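Local atomic coordinates of putative exported protein (Aeromonas hydrophila subsp. hydrophila, PDB entry 4PJ2), a protein that probably inhibits i-type lysozymes in the bacterial periplasm and carries a bound magnesium ion. Residues Ser60-Lys65 with Ile78-Ser83. Numbering follows the deposited sequence.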
ATOM      1  N   SER A  60       2.893  -0.344  -1.445  1.00 18.45           N
ATOM      2  CA  SER A  60       4.152   0.095  -2.034  0.50 18.95           C
ATOM      3  C   SER A  60       4.884   1.048  -1.091  1.00 18.24           C
ATOM      4  O   SER A  60       4.254   1.856  -0.397  1.00 18.25           O
ATOM      5  CB  SER A  60       3.869   0.846  -3.333  0.50 20.84           C
ATOM      6  OG  SER A  60       2.931   0.160  -4.130  0.50 22.60           O
ATOM      7  N   ILE A  61       6.205   0.994  -1.083  1.00 16.69           N
ATOM      8  CA  ILE A  61       6.956   1.928  -0.270  1.00 15.64           C
ATOM      9  C   ILE A  61       6.759   3.311  -0.845  1.00 17.77           C
ATOM     10  O   ILE A  61       6.949   3.538  -2.046  1.00 19.83           O
ATOM     11  CB  ILE A  61       8.432   1.578  -0.254  1.00 15.09           C
ATOM     12  CG1 ILE A  61       8.641   0.219   0.429  1.00 15.21           C
ATOM     13  CG2 ILE A  61       9.221   2.668   0.456  1.00 15.60           C
ATOM     14  CD1 ILE A  61      10.086  -0.226   0.523  1.00 15.79           C
ATOM     15  N   LYS A  62       6.363   4.230   0.025  1.00 17.94           N
ATOM     16  CA  LYS A  62       6.026   5.587  -0.356  1.00 20.73           C
ATOM     17  C   LYS A  62       7.186   6.530  -0.078  1.00 22.12           C
ATOM     18  O   LYS A  62       7.468   7.413  -0.878  1.00 24.94           O
ATOM     19  CB  LYS A  62       4.795   6.025   0.429  1.00 23.18           C
ATOM     20  CG  LYS A  62       4.313   7.432   0.099  1.00 26.24           C
ATOM     21  CD  LYS A  62       3.324   7.968   1.137  1.00 29.68           C
ATOM     22  CE  LYS A  62       3.048   9.462   0.949  1.00 32.14           C
ATOM     23  NZ  LYS A  62       2.463  10.059   2.170  1.00 33.79           N
ATOM     24  N   GLU A  63       7.846   6.357   1.063  1.00 20.93           N
ATOM     25  CA  GLU A  63       8.945   7.244   1.439  1.00 22.25           C
ATOM     26  C   GLU A  63       9.748   6.655   2.593  1.00 19.71           C
ATOM     27  O   GLU A  63       9.259   5.802   3.340  1.00 18.76           O
ATOM     28  CB  GLU A  63       8.424   8.632   1.802  1.00 27.19           C
ATOM     29  CG  GLU A  63       7.709   8.697   3.121  1.00 30.81           C
ATOM     30  CD  GLU A  63       7.274  10.114   3.479  1.00 35.10           C
ATOM     31  OE1 GLU A  63       6.127  10.267   3.938  1.00 37.37           O
ATOM     32  OE2 GLU A  63       8.073  11.068   3.316  1.00 36.49           O
ATOM     33  N   LEU A  64      10.980   7.134   2.718  1.00 19.53           N
ATOM     34  CA  LEU A  64      11.857   6.805   3.836  1.00 18.86           C
ATOM     35  C   LEU A  64      12.059   8.094   4.615  1.00 19.39           C
ATOM     36  O   LEU A  64      12.255   9.159   4.018  1.00 20.62           O
ATOM     37  CB  LEU A  64      13.221   6.325   3.346  1.00 18.52           C
ATOM     38  CG  LEU A  64      13.179   5.164   2.358  1.00 19.46           C
ATOM     39  CD1 LEU A  64      14.610   4.775   2.015  1.00 21.30           C
ATOM     40  CD2 LEU A  64      12.413   3.958   2.897  1.00 18.47           C
ATOM     41  N   LYS A  65      12.039   7.988   5.939  1.00 19.11           N
ATOM     42  CA  LYS A  65      12.338   9.128   6.801  1.00 20.26           C
ATOM     43  C   LYS A  65      13.432   8.758   7.784  1.00 20.87           C
ATOM     44  O   LYS A  65      13.526   7.613   8.225  1.00 20.66           O
ATOM     45  CB  LYS A  65      11.096   9.558   7.580  1.00 22.01           C
ATOM     46  CG  LYS A  65       9.892   9.922   6.740  1.00 25.34           C
ATOM     47  CD  LYS A  65       8.701  10.218   7.651  1.00 28.41           C
ATOM     48  CE  LYS A  65       7.481  10.660   6.872  1.00 31.19           C
ATOM     49  NZ  LYS A  65       7.586  12.071   6.402  1.00 32.50           N
ATOM     50  N   ILE A  78      12.511   5.180   9.255  1.00 16.50           N
ATOM     51  CA  ILE A  78      11.084   4.886   9.138  1.00 16.60           C
ATOM     52  C   ILE A  78      10.780   4.596   7.687  1.00 15.36           C
ATOM     53  O   ILE A  78      11.078   5.393   6.813  1.00 17.09           O
ATOM     54  CB  ILE A  78      10.193   6.036   9.660  1.00 17.95           C
ATOM     55  CG1 ILE A  78      10.549   6.340  11.115  1.00 19.56           C
ATOM     56  CG2 ILE A  78       8.713   5.637   9.516  1.00 18.38           C
ATOM     57  CD1 ILE A  78      11.499   7.515  11.314  1.00 21.53           C
ATOM     58  N   VAL A  79      10.216   3.416   7.433  1.00 14.17           N
ATOM     59  CA  VAL A  79       9.798   3.028   6.093  1.00 13.57           C
ATOM     60  C   VAL A  79       8.281   3.118   6.037  1.00 14.02           C
ATOM     61  O   VAL A  79       7.596   2.430   6.790  1.00 14.69           O
ATOM     62  CB  VAL A  79      10.264   1.602   5.724  1.00 13.49           C
ATOM     63  CG1 VAL A  79       9.822   1.243   4.313  1.00 14.28           C
ATOM     64  CG2 VAL A  79      11.780   1.485   5.842  1.00 13.62           C
ATOM     65  N   VAL A  80       7.769   3.992   5.171  1.00 13.58           N
ATOM     66  CA  VAL A  80       6.333   4.243   5.065  1.00 14.34           C
ATOM     67  C   VAL A  80       5.797   3.546   3.833  1.00 14.04           C
ATOM     68  O   VAL A  80       6.351   3.679   2.760  1.00 15.03           O
ATOM     69  CB  VAL A  80       6.014   5.749   4.970  1.00 15.33           C
ATOM     70  CG1 VAL A  80       4.500   5.947   4.937  1.00 16.20           C
ATOM     71  CG2 VAL A  80       6.639   6.504   6.130  1.00 16.51           C
ATOM     72  N   VAL A  81       4.697   2.827   4.009  1.00 14.00           N
ATOM     73  CA  VAL A  81       4.098   2.021   2.952  1.00 14.52           C
ATOM     74  C   VAL A  81       2.644   2.433   2.762  1.00 15.85           C
ATOM     75  O   VAL A  81       1.926   2.607   3.740  1.00 16.51           O
ATOM     76  CB  VAL A  81       4.169   0.521   3.312  1.00 14.53           C
ATOM     77  CG1 VAL A  81       3.467  -0.360   2.279  1.00 15.95           C
ATOM     78  CG2 VAL A  81       5.628   0.093   3.428  1.00 14.38           C
ATOM     79  N   GLU A  82       2.230   2.562   1.506  1.00 16.67           N
ATOM     80  CA  GLU A  82       0.880   2.999   1.132  0.53 17.54           C
ATOM     81  C   GLU A  82       0.105   1.820   0.538  1.00 16.98           C
ATOM     82  O   GLU A  82       0.546   1.230  -0.442  1.00 17.40           O
ATOM     83  CB  GLU A  82       0.994   4.134   0.096  0.53 19.10           C
ATOM     84  CG  GLU A  82      -0.292   4.524  -0.646  0.53 20.48           C
ATOM     85  CD  GLU A  82      -0.066   5.620  -1.683  0.53 22.42           C
ATOM     86  OE1 GLU A  82       0.355   5.303  -2.818  0.53 24.33           O
ATOM     87  OE2 GLU A  82      -0.311   6.801  -1.362  0.53 22.89           O
ATOM     88  N   SER A  83      -1.062   1.519   1.095  1.00 16.96           N
ATOM     89  CA  SER A  83      -1.923   0.458   0.580  1.00 18.04           C
ATOM     90  C   SER A  83      -2.301   0.717  -0.859  1.00 18.49           C
ATOM     91  O   SER A  83      -2.556   1.875  -1.245  1.00 19.89           O
ATOM     92  CB  SER A  83      -3.208   0.357   1.394  1.00 20.20           C
ATOM     93  OG  SER A  83      -4.065  -0.585   0.773  1.00 19.56           O
TER
HETATM   94  O   HOH W   1       0.302   1.013  -3.330  1.00 26.37           O
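V80 faces two residues of the neighbouring strand, K62 and E63, in a classic beta bulge of the antiparallel hairpin formed by strands 60-67 and 76-82. K62 N donates to V80 O at 2.8 Å, and V80 N returns a bond to E63 O that runs nearly straight on from the carbonyl (C=O...N 172°). The register slips by one residue here: K62 starts with CB 3.7 Å from V80 O and its end leads away, whereas E63 lies alongside V80. E63 CG sits between its own backbone N and carbonyl carbon (chi1 73°), 3.9 Å from V80 CB; K65 NZ makes a salt bridge with E63 OE2 whose hydrogen bond, at 3.3 Å, is weak. K65 and I78 form a hydrogen-bonded pair, I78 N donating to K65 O at 2.8 Å, with their CB atoms 4.2 Å apart. Both side chains also touch I119 of helix 118-123. At the far end, S60 and E82 exchange backbone bonds. On the other face L64 CD2 rests against V79 CG2 at 3.9 Å, and I61 reaches V79 CG1 through CD1, next to V19 and F5. Backbone bonds thus hold the register on both sides of the bulge, an apolar face packs toward strand 16-21, and on the opposite face charged chains border the buried V80 and I78, while the segment joining the strands carries the magnesium ligands D68 to E76.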